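O-ureido-L-serine synthase (PDB 3X44) joins hydroxyurea to O-acetyl-L-serine with the help of pyridoxal 5'-phosphate, giving O-ureido-L-serine for D-cycloserine biosynthesis, and can also make L-cysteine from sulfide. Local coordinates at residues Val50-Glu55 / Ala83-Arg88; Thr65-Thr70 / Val90-Asp95; Gly120-Asn125 / Pro224-Gly229. The protein carries 1 engineered substitution. All coordinates share one frame; numbering follows the deposited sequence.

In the fold
After strands 16-18 and 28-33 the chain enters helix 43-56, then strand 65-70, helix 73-85 and strand 88-94. Interaction 1 (50-55 with 83-88) closes a loop from the first helix to the end of the second, while interaction 2 (65-70 with 90-95) pairs the latter strands. Their segments alternate along the chain, so the two contacts cross, and they meet where Y87 packs on I66. Interaction 3 lies later in the sequence and spans 98 residues, bringing helix 120-135 to the 224-229 loop. It touches interaction 2 through C69 and N125, and both reach the bound pyridoxal-phosphate adduct of O-ureido-L-serine (PUS). Interaction 1 stays outside the pocket, the side chain of V51 being about 14 Å from PUS.

Interaction 1: Val50-Glu55 / Ala83-Arg88; sequences VVLDAE and AARGYR
The carboxylate of E55 takes both R85 and Y87. R85 grips it side-on: NE donates to OE1 at 2.8 Å, nearly straight at 166°, while NH2 reaches OE2 at 2.7 Å over a more bent path. The second bond uses the syn lone pair of OE2. The carboxylate and guanidinium planes are turned 45° apart, so the salt bridge is twisted rather than flat. OE1 lies in the guanidinium plane, and it also accepts the Y87 hydroxyl, OH to OE1 being 2.7 Å on the anti side. NE and OH come to OE1 from opposite faces of the carboxylate plane.

Apolar groups flank the salt bridge. L52 CD2 sits over the centre of one guanidinium face, 3.7 Å above the plane. V51 CG1, anti to its backbone N, touches R85 CD and Y87 CE2, each at 3.9 Å.

Further out, the E55 chain runs extended beyond CG from helix 43-56, whereas R85 bends at chi3 (87°), which swings NE off the line of its methylenes. R85 ends helix 73-85, and G86 follows with positive phi as the chain leaves the helix toward strand 88-94. V51 also packs on L78 and V81 of helix 73-85, Y87 lies on I66 of strand 65-70, and L52 meets G166 of the third subunit.

Two donors on OE1 and one on OE2 would be expected to keep E55 ionised, making this a charged tie between two helices near the protein surface.

Interaction 2: Thr65-Thr70 / Val90-Asp95; sequences TIVECT and VAVMGD. With PUS ((E)-O-(carbamoylamino)-N-({3-hydroxy-2-methyl-5-[(phosphonooxy)methyl]pyridin-4-yl}methylidene)-L-serine), chain C.
V67, V90, C69 and V92 meet on one face of a parallel sheet, where strands 65-70 and 88-94 lie side by side as the two strands of a beta-alpha-beta unit, with helix 73-85 making the crossover. The segment axes are 17° from parallel. On this face V67 CG2, anti to its backbone N, reaches V92 CG2 at 4.1 Å, the two side chains crossing at a slant, and it lies equally far from V90 CB. C69 CB packs against V92 CG1 at 4.1 Å. Near the start of the pairing, T65 CG2 meets V90 CG2 methyl to methyl at 3.8 Å.

E68, A91, T70 and M93 project from the other face. E68 OE1 accepts the N-H of the next residue, C69, on its anti lone pair and is also salt-bridged by R139; Q142 N bonds to OE2. The CG of M93 comes close to T70 O, but its end leads away from strand 65-70, and the side chain packs on helix 99-107.

The backbone ladder alternates across the strands: V90 N to I66 O, E68 N to V90 O, V92 N to E68 O, and T70 N to V92 O. The E68 N to V90 O bond is the longest, at 3.3 Å. V92 O, besides the T70 N-H, takes a CA-H...O contact from C69 CA at 3.0 Å. Past the last rung a water bridges T70 O and G94 N.

T70 reaches into the active-site pocket. Its OG1, anti to the backbone N (chi1 174°), accepts from G72 N and G75 N and donates to the PUS carboxylate oxygen OT at 2.6 Å.

Interaction 3: Gly120-Asn125 / Pro224-Gly229; sequences GSKGGN and PNFVPG. With PUS ((E)-O-(carbamoylamino)-N-({3-hydroxy-2-methyl-5-[(phosphonooxy)methyl]pyridin-4-yl}methylidene)-L-serine), chain C.
N225 and K122 form the direct hydrogen bond of this contact: K122 N donates to N225 OD1 at 2.9 Å, in the plane of the amide and on a lone pair. N225 CG sits between its own backbone N and carbonyl carbon (chi1 50°), while ND2 bonds to L119 O, so both ends of the amide are held by backbone of 119-122.

The F226 ring presents its edge to the helix backbone, CE1 lying 3.6 Å from K122 N, and P224 CB rests over one face, toward the rim. N125 ND2 approaches CZ at 3.4 Å with its amide plane 49° from the ring, and F143 meets F226 edge-to-face.

In this fold-type II PLP enzyme the contact brings the 224-229 loop, which makes an inverse gamma turn with N225 at its centre, against a helix of the part of the fold that holds strand 65-70.

Toward the ligand, S121 OG donates to the PUS ureido oxygen OZ1 at 2.6 Å, and P224 CB touches that same oxygen at 3.4 Å.

Interaction 1: Val50-Glu55 / Ala83-Arg88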
loop_
_atom_site.group_PDB
_atom_site.type_symbol
_atom_site.label_atom_id
_atom_site.label_comp_id
_atom_site.label_asym_id
_atom_site.label_seq_id
_atom_site.Cartn_x
_atom_site.Cartn_y
_atom_site.Cartn_z
ATOM N N VAL A 50 -14.451 15.924 -10.784
ATOM C CA VAL A 50 -15.481 16.862 -11.201
ATOM C C VAL A 50 -16.702 16.797 -10.285
ATOM O O VAL A 50 -17.269 17.828 -9.914
ATOM C CB VAL A 50 -15.919 16.587 -12.660
ATOM C CG1 VAL A 50 -17.088 17.486 -13.027
ATOM C CG2 VAL A 50 -14.738 16.823 -13.614
ATOM N N VAL A 51 -17.094 15.584 -9.918
ATOM C CA VAL A 51 -18.242 15.372 -9.043
ATOM C C VAL A 51 -17.987 15.918 -7.633
ATOM O O VAL A 51 -18.826 16.626 -7.071
ATOM C CB VAL A 51 -18.589 13.865 -8.963
ATOM C CG1 VAL A 51 -19.504 13.586 -7.782
ATOM C CG2 VAL A 51 -19.248 13.435 -10.253
ATOM N N LEU A 52 -16.829 15.594 -7.066
ATOM C CA LEU A 52 -16.474 16.075 -5.731
ATOM C C LEU A 52 -16.407 17.604 -5.718
ATOM O O LEU A 52 -16.902 18.252 -4.798
ATOM C CB LEU A 52 -15.121 15.504 -5.300
ATOM C CG LEU A 52 -15.038 14.000 -5.013
ATOM C CD1 LEU A 52 -13.634 13.665 -4.551
ATOM C CD2 LEU A 52 -16.062 13.593 -3.961
ATOM N N ASP A 53 -15.791 18.169 -6.752
ATOM C CA ASP A 53 -15.655 19.617 -6.879
ATOM C C ASP A 53 -17.031 20.272 -6.956
ATOM O O ASP A 53 -17.293 21.282 -6.298
ATOM C CB ASP A 53 -14.856 19.945 -8.145
ATOM C CG ASP A 53 -14.839 21.434 -8.457
ATOM O OD1 ASP A 53 -14.071 22.163 -7.804
ATOM O OD2 ASP A 53 -15.589 21.865 -9.358
ATOM N N ALA A 54 -17.903 19.687 -7.772
ATOM C CA ALA A 54 -19.257 20.196 -7.953
ATOM C C ALA A 54 -20.024 20.144 -6.639
ATOM O O ALA A 54 -20.781 21.064 -6.321
ATOM C CB ALA A 54 -19.989 19.385 -9.019
ATOM N N GLU A 55 -19.828 19.069 -5.881
ATOM C CA GLU A 55 -20.497 18.915 -4.592
ATOM C C GLU A 55 -20.044 20.002 -3.618
ATOM O O GLU A 55 -20.864 20.614 -2.937
ATOM C CB GLU A 55 -20.191 17.543 -3.979
ATOM C CG GLU A 55 -20.660 16.356 -4.805
ATOM C CD GLU A 55 -20.357 15.030 -4.137
ATOM O OE1 GLU A 55 -21.061 14.040 -4.421
ATOM O OE2 GLU A 55 -19.415 14.979 -3.322
ATOM N N ALA A 83 -23.653 6.098 -9.993
ATOM C CA ALA A 83 -24.289 4.931 -9.394
ATOM C C ALA A 83 -23.860 4.770 -7.938
ATOM O O ALA A 83 -24.648 4.375 -7.090
ATOM C CB ALA A 83 -23.940 3.668 -10.189
ATOM N N ALA A 84 -22.610 5.095 -7.648
ATOM C CA ALA A 84 -22.108 4.964 -6.287
ATOM C C ALA A 84 -22.554 6.094 -5.364
ATOM O O ALA A 84 -22.854 5.869 -4.187
ATOM C CB ALA A 84 -20.589 4.887 -6.302
ATOM N N ARG A 85 -22.617 7.306 -5.900
ATOM C CA ARG A 85 -22.964 8.463 -5.095
ATOM C C ARG A 85 -24.422 8.922 -5.097
ATOM O O ARG A 85 -24.767 9.885 -4.406
ATOM C CB ARG A 85 -22.039 9.622 -5.473
ATOM C CG ARG A 85 -20.616 9.410 -4.991
ATOM C CD ARG A 85 -19.709 10.591 -5.318
ATOM N NE ARG A 85 -19.748 11.625 -4.284
ATOM C CZ ARG A 85 -19.148 11.536 -3.102
ATOM N NH1 ARG A 85 -18.447 10.454 -2.780
ATOM N NH2 ARG A 85 -19.246 12.535 -2.236
ATOM N N GLY A 86 -25.272 8.232 -5.850
ATOM C CA GLY A 86 -26.681 8.589 -5.892
ATOM C C GLY A 86 -27.057 9.669 -6.891
ATOM O O GLY A 86 -27.877 10.537 -6.589
ATOM N N TYR A 87 -26.466 9.619 -8.079
ATOM C CA TYR A 87 -26.767 10.590 -9.123
ATOM C C TYR A 87 -27.314 9.894 -10.367
ATOM O O TYR A 87 -27.292 8.663 -10.473
ATOM C CB TYR A 87 -25.509 11.376 -9.511
ATOM C CG TYR A 87 -24.978 12.271 -8.416
ATOM C CD1 TYR A 87 -25.753 13.310 -7.905
ATOM C CD2 TYR A 87 -23.709 12.060 -7.875
ATOM C CE1 TYR A 87 -25.274 14.122 -6.876
ATOM C CE2 TYR A 87 -23.227 12.865 -6.848
ATOM C CZ TYR A 87 -24.016 13.891 -6.353
ATOM O OH TYR A 87 -23.549 14.688 -5.332
ATOM N N ARG A 88 -27.825 10.699 -11.293
ATOM C CA ARG A 88 -28.342 10.202 -12.558
ATOM C C ARG A 88 -27.322 10.693 -13.578
ATOM O O ARG A 88 -26.789 11.794 -13.434
ATOM C CB ARG A 88 -29.725 10.797 -12.850
ATOM C CG ARG A 88 -30.871 10.106 -12.116
ATOM C CD ARG A 88 -31.939 11.103 -11.663
ATOM N NE ARG A 88 -33.106 10.441 -11.078
ATOM C CZ ARG A 88 -34.125 11.077 -10.505
ATOM N NH1 ARG A 88 -34.132 12.403 -10.432
ATOM N NH2 ARG A 88 -35.145 10.389 -10.009
#

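Interaction 2: Thr65-Thr70 / Val90-Asp95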
loop_
_atom_site.group_PDB
_atom_site.type_symbol
_atom_site.label_atom_id
_atom_site.label_comp_id
_atom_site.label_asym_id
_atom_site.label_seq_id
_atom_site.Cartn_x
_atom_site.Cartn_y
_atom_site.Cartn_z
ATOM N N THR A 65 -28.952 15.212 -12.053
ATOM C CA THR A 65 -28.545 14.552 -13.289
ATOM C C THR A 65 -27.294 15.184 -13.904
ATOM O O THR A 65 -27.209 16.399 -14.056
ATOM C CB THR A 65 -29.687 14.593 -14.333
ATOM O OG1 THR A 65 -30.784 13.785 -13.881
ATOM C CG2 THR A 65 -29.195 14.072 -15.678
ATOM N N ILE A 66 -26.332 14.342 -14.263
ATOM C CA ILE A 66 -25.085 14.802 -14.864
ATOM C C ILE A 66 -25.062 14.403 -16.334
ATOM O O ILE A 66 -25.393 13.266 -16.683
ATOM C CB ILE A 66 -23.854 14.173 -14.151
ATOM C CG1 ILE A 66 -23.788 14.652 -12.699
ATOM C CG2 ILE A 66 -22.573 14.546 -14.882
ATOM C CD1 ILE A 66 -23.361 13.586 -11.721
ATOM N N VAL A 67 -24.683 15.344 -17.194
ATOM C CA VAL A 67 -24.617 15.077 -18.627
ATOM C C VAL A 67 -23.247 15.459 -19.165
ATOM O O VAL A 67 -22.682 16.487 -18.777
ATOM C CB VAL A 67 -25.701 15.858 -19.413
ATOM C CG1 VAL A 67 -25.404 17.353 -19.387
ATOM C CG2 VAL A 67 -25.755 15.357 -20.851
ATOM N N GLU A 68 -22.720 14.628 -20.059
ATOM C CA GLU A 68 -21.404 14.877 -20.635
ATOM C C GLU A 68 -21.218 14.217 -22.000
ATOM O O GLU A 68 -21.746 13.133 -22.257
ATOM C CB GLU A 68 -20.329 14.365 -19.678
ATOM C CG GLU A 68 -18.919 14.490 -20.219
ATOM C CD GLU A 68 -18.481 15.931 -20.323
ATOM O OE1 GLU A 68 -19.009 16.652 -21.197
ATOM O OE2 GLU A 68 -17.614 16.343 -19.527
ATOM N N CYS A 69 -20.489 14.892 -22.883
ATOM C CA CYS A 69 -20.189 14.337 -24.203
ATOM C C CYS A 69 -18.883 13.594 -23.972
ATOM O O CYS A 69 -17.922 14.171 -23.464
ATOM C CB CYS A 69 -19.971 15.436 -25.246
ATOM S SG CYS A 69 -19.212 14.805 -26.757
ATOM N N THR A 70 -18.840 12.323 -24.338
ATOM C CA THR A 70 -17.649 11.529 -24.082
ATOM C C THR A 70 -17.287 10.597 -25.234
ATOM O O THR A 70 -18.134 10.289 -26.070
ATOM C CB THR A 70 -17.880 10.675 -22.811
ATOM O OG1 THR A 70 -16.782 9.787 -22.609
ATOM C CG2 THR A 70 -19.153 9.847 -22.967
ATOM N N VAL A 90 -26.261 10.937 -17.931
ATOM C CA VAL A 90 -26.661 10.847 -19.331
ATOM C C VAL A 90 -25.430 11.070 -20.194
ATOM O O VAL A 90 -24.842 12.150 -20.165
ATOM C CB VAL A 90 -27.679 11.946 -19.712
ATOM C CG1 VAL A 90 -28.153 11.731 -21.146
ATOM C CG2 VAL A 90 -28.843 11.949 -18.750
ATOM N N ALA A 91 -25.047 10.058 -20.965
ATOM C CA ALA A 91 -23.878 10.166 -21.828
ATOM C C ALA A 91 -24.257 10.581 -23.248
ATOM O O ALA A 91 -25.245 10.101 -23.798
ATOM C CB ALA A 91 -23.132 8.839 -21.862
ATOM N N VAL A 92 -23.469 11.488 -23.816
ATOM C CA VAL A 92 -23.660 11.972 -25.180
ATOM C C VAL A 92 -22.426 11.436 -25.893
ATOM O O VAL A 92 -21.334 11.956 -25.707
ATOM C CB VAL A 92 -23.652 13.511 -25.242
ATOM C CG1 VAL A 92 -23.536 13.970 -26.687
ATOM C CG2 VAL A 92 -24.923 14.061 -24.610
ATOM N N MET A 93 -22.602 10.401 -26.706
ATOM C CA MET A 93 -21.467 9.774 -27.373
ATOM C C MET A 93 -21.615 9.526 -28.868
ATOM O O MET A 93 -22.688 9.172 -29.347
ATOM C CB MET A 93 -21.166 8.448 -26.664
ATOM C CG MET A 93 -19.908 7.748 -27.122
ATOM S SD MET A 93 -19.508 6.395 -25.997
ATOM C CE MET A 93 -21.037 5.428 -26.035
ATOM N N GLY A 94 -20.522 9.714 -29.601
ATOM C CA GLY A 94 -20.545 9.482 -31.036
ATOM C C GLY A 94 -20.964 8.049 -31.283
ATOM O O GLY A 94 -20.614 7.163 -30.505
ATOM N N ASP A 95 -21.698 7.807 -32.367
ATOM C CA ASP A 95 -22.178 6.461 -32.664
ATOM C C ASP A 95 -21.118 5.482 -33.156
ATOM O O ASP A 95 -21.406 4.292 -33.311
ATOM C CB ASP A 95 -23.296 6.523 -33.699
ATOM C CG ASP A 95 -22.840 7.135 -35.014
ATOM O OD1 ASP A 95 -21.635 7.447 -35.162
ATOM O OD2 ASP A 95 -23.697 7.304 -35.899
HETATM N N PUS C . -11.260 10.054 -22.760
HETATM C CA PUS C . -12.280 11.152 -22.520
HETATM C CB PUS C . -12.156 12.298 -23.586
HETATM O OG PUS C . -12.360 11.742 -24.963
HETATM N ND PUS C . -12.972 12.720 -25.834
HETATM C CE PUS C . -12.352 13.073 -26.982
HETATM N NZ2 PUS C . -11.035 12.847 -27.137
HETATM O OZ1 PUS C . -12.970 13.588 -27.858
HETATM C C PUS C . -13.695 10.537 -22.585
HETATM O O PUS C . -13.832 9.359 -22.407
HETATM O OT PUS C . -14.655 11.234 -22.812
HETATM C C2 PUS C . -8.264 6.888 -23.645
HETATM C C3 PUS C . -9.293 7.859 -23.230
HETATM C C4 PUS C . -8.905 9.260 -23.030
HETATM C C5 PUS C . -7.500 9.639 -23.223
HETATM C C6 PUS C . -6.545 8.596 -23.626
HETATM C C2A PUS C . -8.632 5.453 -23.899
HETATM C C4A PUS C . -9.946 10.331 -22.790
HETATM C C5A PUS C . -7.029 11.071 -23.023
HETATM N N1 PUS C . -6.958 7.296 -23.821
HETATM O O3 PUS C . -10.551 7.447 -22.980
HETATM O O1P PUS C . -8.523 13.271 -21.529
HETATM O O2P PUS C . -6.751 13.150 -19.970
HETATM O O3P PUS C . -6.286 13.640 -22.250
HETATM O O4P PUS C . -6.993 11.411 -21.597
HETATM P P PUS C . -7.141 12.874 -21.341
HETATM O O HOH W 1 -18.697 11.658 -28.504
#

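Interaction 3: Gly120-Asn125 / Pro224-Gly229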
loop_
_atom_site.group_PDB
_atom_site.type_symbol
_atom_site.label_atom_id
_atom_site.label_comp_id
_atom_site.label_asym_id
_atom_site.label_seq_id
_atom_site.Cartn_x
_atom_site.Cartn_y
_atom_site.Cartn_z
ATOM N N GLY A 120 -17.605 14.758 -34.459
ATOM C CA GLY A 120 -16.599 14.950 -33.427
ATOM C C GLY A 120 -17.185 15.406 -32.106
ATOM O O GLY A 120 -18.400 15.591 -31.983
ATOM N N SER A 121 -16.322 15.599 -31.113
ATOM C CA SER A 121 -16.760 16.031 -29.798
ATOM C C SER A 121 -17.281 17.463 -29.835
ATOM O O SER A 121 -17.967 17.905 -28.922
ATOM C CB SER A 121 -15.613 15.919 -28.800
ATOM O OG SER A 121 -15.301 14.560 -28.555
ATOM N N LYS A 122 -16.958 18.190 -30.892
ATOM C CA LYS A 122 -17.442 19.550 -30.990
ATOM C C LYS A 122 -18.956 19.450 -31.107
ATOM O O LYS A 122 -19.689 20.147 -30.404
ATOM C CB LYS A 122 -16.853 20.251 -32.213
ATOM C CG LYS A 122 -17.151 21.756 -32.242
ATOM C CD LYS A 122 -16.582 22.427 -33.486
ATOM C CE LYS A 122 -15.059 22.391 -33.492
ATOM N NZ LYS A 122 -14.475 23.618 -34.115
ATOM N N GLY A 123 -19.413 18.554 -31.979
ATOM C CA GLY A 123 -20.838 18.359 -32.169
ATOM C C GLY A 123 -21.501 17.799 -30.921
ATOM O O GLY A 123 -22.613 18.189 -30.566
ATOM N N GLY A 124 -20.815 16.881 -30.251
ATOM C CA GLY A 124 -21.360 16.285 -29.045
ATOM C C GLY A 124 -21.543 17.260 -27.895
ATOM O O GLY A 124 -22.519 17.178 -27.149
ATOM N N ASN A 125 -20.608 18.190 -27.745
ATOM C CA ASN A 125 -20.683 19.168 -26.667
ATOM C C ASN A 125 -21.890 20.077 -26.832
ATOM O O ASN A 125 -22.519 20.487 -25.855
ATOM C CB ASN A 125 -19.410 20.014 -26.633
ATOM C CG ASN A 125 -18.238 19.268 -26.043
ATOM O OD1 ASN A 125 -18.412 18.227 -25.395
ATOM N ND2 ASN A 125 -17.035 19.790 -26.261
ATOM N N PRO A 224 -9.921 15.311 -29.939
ATOM C CA PRO A 224 -11.264 15.822 -30.233
ATOM C C PRO A 224 -11.053 16.840 -31.370
ATOM O O PRO A 224 -9.918 17.262 -31.612
ATOM C CB PRO A 224 -11.678 16.488 -28.929
ATOM C CG PRO A 224 -10.380 16.937 -28.328
ATOM C CD PRO A 224 -9.406 15.828 -28.659
ATOM N N ASN A 225 -12.111 17.241 -32.071
ATOM C CA ASN A 225 -11.930 18.184 -33.175
ATOM C C ASN A 225 -11.884 19.661 -32.777
ATOM O O ASN A 225 -12.536 20.505 -33.395
ATOM C CB ASN A 225 -12.998 17.962 -34.256
ATOM C CG ASN A 225 -14.407 17.917 -33.698
ATOM O OD1 ASN A 225 -14.611 17.737 -32.497
ATOM N ND2 ASN A 225 -15.393 18.079 -34.578
ATOM N N PHE A 226 -11.097 19.958 -31.748
ATOM C CA PHE A 226 -10.898 21.319 -31.255
ATOM C C PHE A 226 -9.787 21.268 -30.205
ATOM O O PHE A 226 -9.421 20.183 -29.733
ATOM C CB PHE A 226 -12.190 21.891 -30.642
ATOM C CG PHE A 226 -12.774 21.049 -29.528
ATOM C CD1 PHE A 226 -13.865 20.216 -29.765
ATOM C CD2 PHE A 226 -12.232 21.091 -28.243
ATOM C CE1 PHE A 226 -14.413 19.427 -28.736
ATOM C CE2 PHE A 226 -12.769 20.310 -27.212
ATOM C CZ PHE A 226 -13.863 19.477 -27.463
ATOM N N VAL A 227 -9.228 22.425 -29.859
ATOM C CA VAL A 227 -8.176 22.476 -28.845
ATOM C C VAL A 227 -8.868 22.738 -27.504
ATOM O O VAL A 227 -9.478 23.795 -27.304
ATOM C CB VAL A 227 -7.159 23.605 -29.126
ATOM C CG1 VAL A 227 -6.079 23.607 -28.050
ATOM C CG2 VAL A 227 -6.538 23.421 -30.506
ATOM N N PRO A 228 -8.786 21.773 -26.571
ATOM C CA PRO A 228 -9.416 21.901 -25.252
ATOM C C PRO A 228 -8.941 23.091 -24.423
ATOM O O PRO A 228 -7.756 23.429 -24.412
ATOM C CB PRO A 228 -9.104 20.569 -24.565
ATOM C CG PRO A 228 -8.741 19.627 -25.681
ATOM C CD PRO A 228 -8.076 20.487 -26.713
ATOM N N GLY A 229 -9.884 23.714 -23.722
ATOM C CA GLY A 229 -9.562 24.857 -22.890
ATOM C C GLY A 229 -8.605 24.597 -21.735
ATOM O O GLY A 229 -7.837 25.479 -21.368
HETATM N N PUS C . -11.260 10.054 -22.760
HETATM C CA PUS C . -12.280 11.152 -22.520
HETATM C CB PUS C . -12.156 12.298 -23.586
HETATM O OG PUS C . -12.360 11.742 -24.963
HETATM N ND PUS C . -12.972 12.720 -25.834
HETATM C CE PUS C . -12.352 13.073 -26.982
HETATM N NZ2 PUS C . -11.035 12.847 -27.137
HETATM O OZ1 PUS C . -12.970 13.588 -27.858
HETATM C C PUS C . -13.695 10.537 -22.585
HETATM O O PUS C . -13.832 9.359 -22.407
HETATM O OT PUS C . -14.655 11.234 -22.812
HETATM C C2 PUS C . -8.264 6.888 -23.645
HETATM C C3 PUS C . -9.293 7.859 -23.230
HETATM C C4 PUS C . -8.905 9.260 -23.030
HETATM C C5 PUS C . -7.500 9.639 -23.223
HETATM C C6 PUS C . -6.545 8.596 -23.626
HETATM C C2A PUS C . -8.632 5.453 -23.899
HETATM C C4A PUS C . -9.946 10.331 -22.790
HETATM C C5A PUS C . -7.029 11.071 -23.023
HETATM N N1 PUS C . -6.958 7.296 -23.821
HETATM O O3 PUS C . -10.551 7.447 -22.980
HETATM O O1P PUS C . -8.523 13.271 -21.529
HETATM O O2P PUS C . -6.751 13.150 -19.970
HETATM O O3P PUS C . -6.286 13.640 -22.250
HETATM O O4P PUS C . -6.993 11.411 -21.597
HETATM P P PUS C . -7.141 12.874 -21.341
HETATM O O HOH W 2 -12.066 23.118 -34.599
#